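Local coordinates for hyperosmolarity resistance protein Emb (Staphylococcus epidermidis, PDB 6GV5) that probably helps Staphylococcus epidermidis adhere to host surfaces by binding surface-immobilized fibronectin, as part of a giant extracellular matrix binding protein, at residues A[83-97]-A[111-125]. Numbering follows the deposited sequence.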
ATOM      1  N   GLU A  83      -8.342  19.326 -14.233  1.00 21.46           N
ATOM      2  CA  GLU A  83      -8.768  18.485 -13.120  1.00 21.49           C
ATOM      3  C   GLU A  83      -8.821  17.018 -13.521  1.00 18.71           C
ATOM      4  O   GLU A  83      -8.501  16.138 -12.714  1.00 19.16           O
ATOM      5  CB  GLU A  83     -10.130  18.935 -12.593  1.00 25.09           C
ATOM      6  CG  GLU A  83     -10.088  20.150 -11.670  1.00 31.97           C
ATOM      7  CD  GLU A  83     -10.217  21.467 -12.403  1.00 38.95           C
ATOM      8  OE1 GLU A  83      -9.769  21.550 -13.567  1.00 38.39           O
ATOM      9  OE2 GLU A  83     -10.773  22.424 -11.816  1.00 45.31           O
ATOM     10  N   LYS A  84      -9.245  16.733 -14.754  1.00 18.18           N
ATOM     11  CA  LYS A  84      -9.284  15.353 -15.229  1.00 17.41           C
ATOM     12  C   LYS A  84      -7.884  14.784 -15.385  1.00 16.44           C
ATOM     13  O   LYS A  84      -7.640  13.625 -15.024  1.00 17.27           O
ATOM     14  CB  LYS A  84     -10.052  15.280 -16.548  1.00 16.97           C
ATOM     15  CG  LYS A  84     -11.497  15.709 -16.418  1.00 20.25           C
ATOM     16  CD  LYS A  84     -12.199  15.731 -17.752  1.00 20.89           C
ATOM     17  CE  LYS A  84     -12.504  14.328 -18.223  1.00 20.16           C
ATOM     18  NZ  LYS A  84     -13.215  14.365 -19.542  1.00 25.89           N
ATOM     19  N   GLU A  85      -6.958  15.585 -15.915  1.00 18.02           N
ATOM     20  CA  GLU A  85      -5.583  15.137 -16.077  1.00 17.57           C
ATOM     21  C   GLU A  85      -4.923  14.879 -14.728  1.00 15.87           C
ATOM     22  O   GLU A  85      -4.177  13.906 -14.582  1.00 18.80           O
ATOM     23  CB  GLU A  85      -4.787  16.169 -16.887  1.00 18.69           C
ATOM     24  CG  GLU A  85      -5.260  16.359 -18.326  1.00 20.46           C
ATOM     25  CD  GLU A  85      -4.962  15.174 -19.228  1.00 20.69           C
ATOM     26  OE1 GLU A  85      -3.833  14.631 -19.178  1.00 25.28           O
ATOM     27  OE2 GLU A  85      -5.866  14.773 -19.993  1.00 21.45           O
ATOM     28  N   ALA A  86      -5.171  15.746 -13.736  1.00 18.23           N
ATOM     29  CA  ALA A  86      -4.592  15.531 -12.411  1.00 16.89           C
ATOM     30  C   ALA A  86      -5.060  14.215 -11.814  1.00 16.61           C
ATOM     31  O   ALA A  86      -4.276  13.490 -11.184  1.00 17.15           O
ATOM     32  CB  ALA A  86      -4.954  16.694 -11.504  1.00 19.24           C
ATOM     33  N   TYR A  87      -6.329  13.879 -12.017  1.00 16.44           N
ATOM     34  CA  TYR A  87      -6.839  12.626 -11.479  1.00 15.49           C
ATOM     35  C   TYR A  87      -6.197  11.432 -12.183  1.00 16.79           C
ATOM     36  O   TYR A  87      -5.758  10.474 -11.543  1.00 15.55           O
ATOM     37  CB  TYR A  87      -8.350  12.589 -11.621  1.00 16.15           C
ATOM     38  CG  TYR A  87      -8.987  11.382 -10.974  1.00 17.32           C
ATOM     39  CD1 TYR A  87      -8.927  11.196  -9.597  1.00 14.80           C
ATOM     40  CD2 TYR A  87      -9.636  10.424 -11.737  1.00 15.84           C
ATOM     41  CE1 TYR A  87      -9.518  10.090  -9.006  1.00 15.70           C
ATOM     42  CE2 TYR A  87     -10.235   9.337 -11.157  1.00 18.08           C
ATOM     43  CZ  TYR A  87     -10.164   9.164  -9.801  1.00 17.93           C
ATOM     44  OH  TYR A  87     -10.754   8.051  -9.233  1.00 17.48           O
ATOM     45  N   GLU A  88      -6.117  11.467 -13.519  1.00 16.89           N
ATOM     46  CA  GLU A  88      -5.550  10.333 -14.232  1.00 15.36           C
ATOM     47  C   GLU A  88      -4.070  10.160 -13.909  1.00 15.31           C
ATOM     48  O   GLU A  88      -3.572   9.031 -13.843  1.00 17.68           O
ATOM     49  CB  GLU A  88      -5.758  10.483 -15.738  1.00 18.30           C
ATOM     50  CG  GLU A  88      -7.199  10.551 -16.156  1.00 16.74           C
ATOM     51  CD  GLU A  88      -8.032   9.364 -15.692  1.00 17.91           C
ATOM     52  OE1 GLU A  88      -7.451   8.320 -15.337  1.00 19.43           O
ATOM     53  OE2 GLU A  88      -9.286   9.511 -15.710  1.00 19.48           O
ATOM     54  N   GLN A  89      -3.338  11.270 -13.741  1.00 16.73           N
ATOM     55  CA  GLN A  89      -1.937  11.188 -13.340  0.57 18.37           C
ATOM     56  C   GLN A  89      -1.804  10.505 -11.983  1.00 16.04           C
ATOM     57  O   GLN A  89      -0.950   9.629 -11.788  1.00 20.20           O
ATOM     58  CB  GLN A  89      -1.323  12.587 -13.276  0.57 20.12           C
ATOM     59  CG  GLN A  89      -1.121  13.284 -14.609  0.57 21.67           C
ATOM     60  CD  GLN A  89      -0.726  14.750 -14.448  0.57 24.83           C
ATOM     61  OE1 GLN A  89      -0.509  15.237 -13.333  0.57 27.52           O
ATOM     62  NE2 GLN A  89      -0.645  15.461 -15.564  0.57 26.57           N
ATOM     63  N   ALA A  90      -2.645  10.915 -11.019  1.00 17.32           N
ATOM     64  CA  ALA A  90      -2.560  10.332  -9.676  1.00 17.20           C
ATOM     65  C   ALA A  90      -2.941   8.858  -9.686  1.00 16.96           C
ATOM     66  O   ALA A  90      -2.284   8.035  -9.033  1.00 18.02           O
ATOM     67  CB  ALA A  90      -3.444  11.120  -8.712  1.00 19.28           C
ATOM     68  N   ILE A  91      -4.001   8.495 -10.423  1.00 15.82           N
ATOM     69  CA  ILE A  91      -4.398   7.091 -10.504  1.00 15.15           C
ATOM     70  C   ILE A  91      -3.288   6.257 -11.132  1.00 17.80           C
ATOM     71  O   ILE A  91      -2.978   5.159 -10.663  1.00 17.89           O
ATOM     72  CB  ILE A  91      -5.715   6.960 -11.290  1.00 16.31           C
ATOM     73  CG1 ILE A  91      -6.897   7.469 -10.474  1.00 16.05           C
ATOM     74  CG2 ILE A  91      -5.948   5.515 -11.757  1.00 18.50           C
ATOM     75  CD1 ILE A  91      -7.201   6.677  -9.211  1.00 16.37           C
ATOM     76  N   ALA A  92      -2.652   6.778 -12.185  1.00 18.11           N
ATOM     77  CA  ALA A  92      -1.567   6.053 -12.834  1.00 19.75           C
ATOM     78  C   ALA A  92      -0.406   5.809 -11.883  1.00 20.73           C
ATOM     79  O   ALA A  92       0.211   4.738 -11.918  1.00 19.40           O
ATOM     80  CB  ALA A  92      -1.109   6.829 -14.071  1.00 19.95           C
ATOM     81  N   LYS A  93      -0.081   6.789 -11.036  1.00 18.02           N
ATOM     82  CA  LYS A  93       0.982   6.583 -10.054  1.00 18.15           C
ATOM     83  C   LYS A  93       0.604   5.468  -9.086  1.00 19.84           C
ATOM     84  O   LYS A  93       1.436   4.624  -8.732  1.00 20.85           O
ATOM     85  CB  LYS A  93       1.263   7.875  -9.297  1.00 21.94           C
ATOM     86  CG  LYS A  93       1.917   8.974 -10.115  1.00 33.82           C
ATOM     87  CD  LYS A  93       2.139  10.222  -9.260  1.00 45.58           C
ATOM     88  CE  LYS A  93       2.733  11.372 -10.067  1.00 50.10           C
ATOM     89  NZ  LYS A  93       4.143  11.108 -10.474  1.00 54.50           N
ATOM     90  N   GLY A  94      -0.647   5.451  -8.636  1.00 18.16           N
ATOM     91  CA  GLY A  94      -1.082   4.362  -7.779  1.00 17.42           C
ATOM     92  C   GLY A  94      -1.005   3.008  -8.455  1.00 20.30           C
ATOM     93  O   GLY A  94      -0.606   2.021  -7.834  1.00 19.39           O
ATOM     94  N   GLN A  95      -1.397   2.936  -9.731  1.00 18.59           N
ATOM     95  CA  GLN A  95      -1.320   1.685 -10.472  1.00 21.29           C
ATOM     96  C   GLN A  95       0.119   1.216 -10.607  1.00 22.78           C
ATOM     97  O   GLN A  95       0.401   0.013 -10.526  1.00 27.40           O
ATOM     98  CB  GLN A  95      -1.949   1.863 -11.856  1.00 21.70           C
ATOM     99  CG  GLN A  95      -3.437   2.016 -11.822  1.00 22.16           C
ATOM    100  CD  GLN A  95      -3.994   2.452 -13.153  1.00 27.72           C
ATOM    101  OE1 GLN A  95      -3.254   2.936 -14.014  1.00 30.75           O
ATOM    102  NE2 GLN A  95      -5.299   2.281 -13.340  1.00 27.87           N
ATOM    103  N   GLU A  96       1.042   2.152 -10.819  1.00 23.73           N
ATOM    104  CA  GLU A  96       2.458   1.808 -10.908  1.00 27.14           C
ATOM    105  C   GLU A  96       2.928   1.099  -9.646  1.00 28.24           C
ATOM    106  O   GLU A  96       3.671   0.112  -9.716  1.00 31.45           O
ATOM    107  CB  GLU A  96       3.282   3.072 -11.149  1.00 31.23           C
ATOM    108  CG  GLU A  96       4.763   2.824 -11.413  1.00 46.01           C
ATOM    109  CD  GLU A  96       5.028   2.294 -12.812  1.00 60.63           C
ATOM    110  OE1 GLU A  96       4.102   2.340 -13.654  1.00 65.98           O
ATOM    111  OE2 GLU A  96       6.161   1.834 -13.072  1.00 56.54           O
ATOM    112  N   ILE A  97       2.506   1.587  -8.478  1.00 24.98           N
ATOM    113  CA  ILE A  97       2.903   0.955  -7.225  1.00 24.42           C
ATOM    114  C   ILE A  97       2.309  -0.445  -7.118  1.00 26.83           C
ATOM    115  O   ILE A  97       3.014  -1.416  -6.820  1.00 28.35           O
ATOM    116  CB  ILE A  97       2.485   1.832  -6.030  1.00 26.18           C
ATOM    117  CG1 ILE A  97       3.267   3.141  -6.047  1.00 27.06           C
ATOM    118  CG2 ILE A  97       2.702   1.082  -4.728  1.00 28.01           C
ATOM    119  CD1 ILE A  97       2.777   4.172  -5.060  1.00 29.18           C
ATOM    120  N   ILE A 111       3.625   5.652  -0.014  1.00 29.01           N
ATOM    121  CA  ILE A 111       2.263   5.202  -0.287  1.00 24.67           C
ATOM    122  C   ILE A 111       1.262   6.265   0.146  1.00 27.81           C
ATOM    123  O   ILE A 111       0.321   6.602  -0.583  1.00 24.28           O
ATOM    124  CB  ILE A 111       1.989   3.863   0.421  1.00 27.90           C
ATOM    125  CG1 ILE A 111       2.968   2.794  -0.059  1.00 31.59           C
ATOM    126  CG2 ILE A 111       0.542   3.431   0.209  1.00 26.03           C
ATOM    127  CD1 ILE A 111       2.923   2.535  -1.525  1.00 31.45           C
ATOM    128  N   ASN A 112       1.447   6.811   1.347  1.00 28.98           N
ATOM    129  CA  ASN A 112       0.493   7.792   1.841  1.00 24.71           C
ATOM    130  C   ASN A 112       0.465   9.013   0.933  1.00 24.36           C
ATOM    131  O   ASN A 112      -0.607   9.570   0.667  1.00 26.32           O
ATOM    132  CB  ASN A 112       0.832   8.192   3.278  1.00 30.93           C
ATOM    133  CG  ASN A 112      -0.317   8.900   3.963  1.00 38.42           C
ATOM    134  OD1 ASN A 112      -1.393   8.326   4.145  1.00 38.19           O
ATOM    135  ND2 ASN A 112      -0.100  10.155   4.338  1.00 44.43           N
ATOM    136  N   ARG A 113       1.629   9.430   0.425  1.00 26.40           N
ATOM    137  CA  ARG A 113       1.662  10.566  -0.486  1.00 26.02           C
ATOM    138  C   ARG A 113       0.847  10.277  -1.737  1.00 26.64           C
ATOM    139  O   ARG A 113       0.076  11.125  -2.202  1.00 25.54           O
ATOM    140  CB  ARG A 113       3.103  10.904  -0.858  1.00 31.16           C
ATOM    141  CG  ARG A 113       3.223  12.151  -1.719  1.00 35.24           C
ATOM    142  CD  ARG A 113       4.671  12.574  -1.905  1.00 42.05           C
ATOM    143  NE  ARG A 113       5.314  12.931  -0.643  1.00 45.77           N
ATOM    144  CZ  ARG A 113       5.148  14.093  -0.017  1.00 52.19           C
ATOM    145  NH1 ARG A 113       4.348  15.022  -0.529  1.00 58.16           N
ATOM    146  NH2 ARG A 113       5.782  14.327   1.123  1.00 44.74           N
ATOM    147  N   THR A 114       1.002   9.075  -2.294  1.00 24.89           N
ATOM    148  CA  THR A 114       0.239   8.720  -3.486  1.00 22.04           C
ATOM    149  C   THR A 114      -1.258   8.687  -3.196  1.00 20.60           C
ATOM    150  O   THR A 114      -2.063   9.163  -4.008  1.00 21.48           O
ATOM    151  CB  THR A 114       0.705   7.374  -4.029  1.00 26.76           C
ATOM    152  OG1 THR A 114       2.120   7.411  -4.252  1.00 32.44           O
ATOM    153  CG2 THR A 114      -0.000   7.068  -5.340  1.00 26.87           C
ATOM    154  N   ILE A 115      -1.653   8.114  -2.056  1.00 21.11           N
ATOM    155  CA  ILE A 115      -3.056   8.115  -1.663  1.00 19.42           C
ATOM    156  C   ILE A 115      -3.576   9.542  -1.589  1.00 20.61           C
ATOM    157  O   ILE A 115      -4.673   9.858  -2.079  1.00 19.67           O
ATOM    158  CB  ILE A 115      -3.244   7.390  -0.316  1.00 21.90           C
ATOM    159  CG1 ILE A 115      -2.901   5.903  -0.425  1.00 21.65           C
ATOM    160  CG2 ILE A 115      -4.677   7.560   0.171  1.00 24.20           C
ATOM    161  CD1 ILE A 115      -2.637   5.260   0.935  1.00 23.96           C
ATOM    162  N   GLN A 116      -2.795  10.435  -0.967  1.00 21.66           N
ATOM    163  CA  GLN A 116      -3.255  11.807  -0.789  1.00 22.48           C
ATOM    164  C   GLN A 116      -3.386  12.520  -2.128  1.00 22.42           C
ATOM    165  O   GLN A 116      -4.314  13.311  -2.317  1.00 22.02           O
ATOM    166  CB  GLN A 116      -2.297  12.561   0.140  1.00 26.50           C
ATOM    167  CG  GLN A 116      -2.881  13.864   0.666  1.00 33.62           C
ATOM    168  CD  GLN A 116      -4.137  13.651   1.503  1.00 39.53           C
ATOM    169  OE1 GLN A 116      -4.085  13.044   2.575  1.00 42.35           O
ATOM    170  NE2 GLN A 116      -5.275  14.140   1.008  1.00 33.81           N
ATOM    171  N   GLU A 117      -2.478  12.240  -3.075  1.00 22.35           N
ATOM    172  CA  GLU A 117      -2.584  12.834  -4.405  1.00 22.06           C
ATOM    173  C   GLU A 117      -3.860  12.384  -5.107  1.00 21.05           C
ATOM    174  O   GLU A 117      -4.550  13.188  -5.745  1.00 21.02           O
ATOM    175  CB  GLU A 117      -1.365  12.468  -5.254  1.00 25.85           C
ATOM    176  CG  GLU A 117      -0.072  13.138  -4.799  1.00 35.32           C
ATOM    177  CD  GLU A 117       1.113  12.827  -5.697  1.00 52.63           C
ATOM    178  OE1 GLU A 117       0.906  12.288  -6.806  1.00 48.68           O
ATOM    179  OE2 GLU A 117       2.260  13.124  -5.289  1.00 54.49           O
ATOM    180  N   ILE A 118      -4.186  11.092  -5.012  1.00 18.33           N
ATOM    181  CA  ILE A 118      -5.435  10.605  -5.598  1.00 16.77           C
ATOM    182  C   ILE A 118      -6.633  11.253  -4.914  1.00 17.58           C
ATOM    183  O   ILE A 118      -7.564  11.726  -5.574  1.00 19.94           O
ATOM    184  CB  ILE A 118      -5.506   9.071  -5.505  1.00 15.61           C
ATOM    185  CG1 ILE A 118      -4.429   8.427  -6.383  1.00 16.55           C
ATOM    186  CG2 ILE A 118      -6.892   8.574  -5.896  1.00 19.46           C
ATOM    187  CD1 ILE A 118      -4.220   6.945  -6.108  1.00 18.45           C
ATOM    188  N   ASN A 119      -6.633  11.273  -3.574  1.00 18.82           N
ATOM    189  CA  ASN A 119      -7.768  11.825  -2.846  1.00 20.46           C
ATOM    190  C   ASN A 119      -7.945  13.310  -3.126  1.00 22.31           C
ATOM    191  O   ASN A 119      -9.076  13.783  -3.271  1.00 22.79           O
ATOM    192  CB  ASN A 119      -7.594  11.577  -1.348  1.00 22.22           C
ATOM    193  CG  ASN A 119      -7.740  10.111  -0.982  1.00 26.34           C
ATOM    194  OD1 ASN A 119      -8.255   9.310  -1.761  1.00 29.43           O
ATOM    195  ND2 ASN A 119      -7.293   9.755   0.216  1.00 30.76           N
ATOM    196  N   ASP A 120      -6.843  14.068  -3.198  1.00 20.28           N
ATOM    197  CA  ASP A 120      -6.947  15.486  -3.523  1.00 22.90           C
ATOM    198  C   ASP A 120      -7.550  15.677  -4.909  1.00 24.15           C
ATOM    199  O   ASP A 120      -8.439  16.516  -5.109  1.00 25.18           O
ATOM    200  CB  ASP A 120      -5.570  16.150  -3.456  1.00 26.18           C
ATOM    201  CG  ASP A 120      -5.067  16.322  -2.028  1.00 34.17           C
ATOM    202  OD1 ASP A 120      -5.837  16.061  -1.077  1.00 34.00           O
ATOM    203  OD2 ASP A 120      -3.895  16.720  -1.862  1.00 35.83           O
ATOM    204  N   ALA A 121      -7.072  14.906  -5.886  1.00 21.06           N
ATOM    205  CA  ALA A 121      -7.602  15.038  -7.236  1.00 18.55           C
ATOM    206  C   ALA A 121      -9.059  14.600  -7.301  1.00 22.03           C
ATOM    207  O   ALA A 121      -9.868  15.202  -8.022  1.00 21.10           O
ATOM    208  CB  ALA A 121      -6.754  14.231  -8.221  1.00 20.52           C
ATOM    209  N   GLU A 122      -9.418  13.534  -6.583  1.00 20.62           N
ATOM    210  CA  GLU A 122     -10.801  13.085  -6.581  1.00 21.45           C
ATOM    211  C   GLU A 122     -11.713  14.153  -5.992  1.00 22.77           C
ATOM    212  O   GLU A 122     -12.812  14.400  -6.505  1.00 23.74           O
ATOM    213  CB  GLU A 122     -10.929  11.786  -5.794  1.00 21.35           C
ATOM    214  CG  GLU A 122     -12.327  11.194  -5.824  1.00 25.36           C
ATOM    215  CD  GLU A 122     -12.482  10.017  -4.880  1.00 32.38           C
ATOM    216  OE1 GLU A 122     -11.493   9.276  -4.670  1.00 32.08           O
ATOM    217  OE2 GLU A 122     -13.600   9.838  -4.350  1.00 38.47           O
ATOM    218  N   GLN A 123     -11.260  14.819  -4.926  1.00 23.88           N
ATOM    219  CA  GLN A 123     -12.078  15.835  -4.272  1.00 29.81           C
ATOM    220  C   GLN A 123     -12.446  16.952  -5.238  1.00 29.34           C
ATOM    221  O   GLN A 123     -13.567  17.475  -5.201  1.00 28.89           O
ATOM    222  CB  GLN A 123     -11.324  16.388  -3.060  1.00 33.10           C
ATOM    223  CG  GLN A 123     -12.087  17.417  -2.248  1.00 44.50           C
ATOM    224  CD  GLN A 123     -11.278  17.938  -1.073  1.00 53.95           C
ATOM    225  OE1 GLN A 123     -10.082  18.206  -1.198  1.00 49.56           O
ATOM    226  NE2 GLN A 123     -11.926  18.075   0.077  1.00 61.79           N
ATOM    227  N   ASN A 124     -11.521  17.332  -6.110  1.00 23.00           N
ATOM    228  CA  ASN A 124     -11.783  18.409  -7.049  1.00 24.27           C
ATOM    229  C   ASN A 124     -12.751  17.996  -8.140  1.00 24.12           C
ATOM    230  O   ASN A 124     -13.163  18.849  -8.932  1.00 25.77           O
ATOM    231  CB  ASN A 124     -10.476  18.895  -7.671  1.00 29.59           C
ATOM    232  CG  ASN A 124      -9.643  19.696  -6.699  1.00 39.75           C
ATOM    233  OD1 ASN A 124     -10.180  20.345  -5.799  1.00 41.77           O
ATOM    234  ND2 ASN A 124      -8.329  19.653  -6.865  1.00 45.50           N
ATOM    235  N   LEU A 125     -13.124  16.714  -8.196  1.00 21.92           N
ATOM    236  CA  LEU A 125     -14.108  16.240  -9.159  1.00 21.73           C
ATOM    237  C   LEU A 125     -15.507  16.148  -8.575  1.00 26.72           C
ATOM    238  O   LEU A 125     -16.467  15.962  -9.328  1.00 25.04           O
ATOM    239  CB  LEU A 125     -13.717  14.862  -9.687  1.00 19.79           C
ATOM    240  CG  LEU A 125     -12.375  14.666 -10.380  1.00 22.91           C
ATOM    241  CD1 LEU A 125     -12.187  13.171 -10.625  1.00 22.76           C
ATOM    242  CD2 LEU A 125     -12.307  15.450 -11.672  1.00 24.70           C
TER
HETATM  243  O   HOH W   1      -8.736  16.749 -10.025  1.00 21.64           O
HETATM  244  O   HOH W   2     -10.120   7.556  -6.681  1.00 17.99           O
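Helices 81-99 and 108-123 form an antiparallel pair within the FIVAR region, with helix 40-65 and the short helix 67-73 also packing against it. Over the segments 83-97 and 111-125 their axes approach to 8.5 Å at a crossing angle of -154°. Ala90 and Ala121 are consistent with so close an approach, and Gly94, with no side chain, leaves room for Ile118 CD1. At the centre Ile118 is a knob in the hole made by Tyr87, Ala90, Ile91 and Gly94; its CG1 lies 3.7 Å from Ala90 CB, while CG2 meets Ile91 CD1. Tyr87 CG lies anti to the backbone N (chi1 -175°), which lays the ring alongside Glu122. Leu125 CD1 sits over one face, 3.9 Å from the ring centroid in a CH-pi contact, Ile91 CG1, from the same helix as the ring, lies over the opposite face near the rim, and Ala121 CB lies at the edge. Beyond the ring, Tyr87 OH donates to a water 2.7 Å away, which in turn donates to Glu122 OE1; the other carboxylate oxygen, OE2, is held by His126 and Lys66. A second water bridges the backbone, giving one hydrogen to Glu83 O and one to Ala121 O, each 2.8 Å from the water oxygen. Toward the other end, Ile97 CG2 packs 3.5 Å from Ile111 CD1, and Ile97 CD1 meets Thr114 tip to tip, the threonine hydroxyl being bonded to Asp110 O. On the outer flank Lys93 offers Glu117 its methylenes, with NZ still 5.0 Å from Glu117 OE1, so any attraction there is probably modest. Apolar packing therefore joins the helices, and water carries the polar links between them.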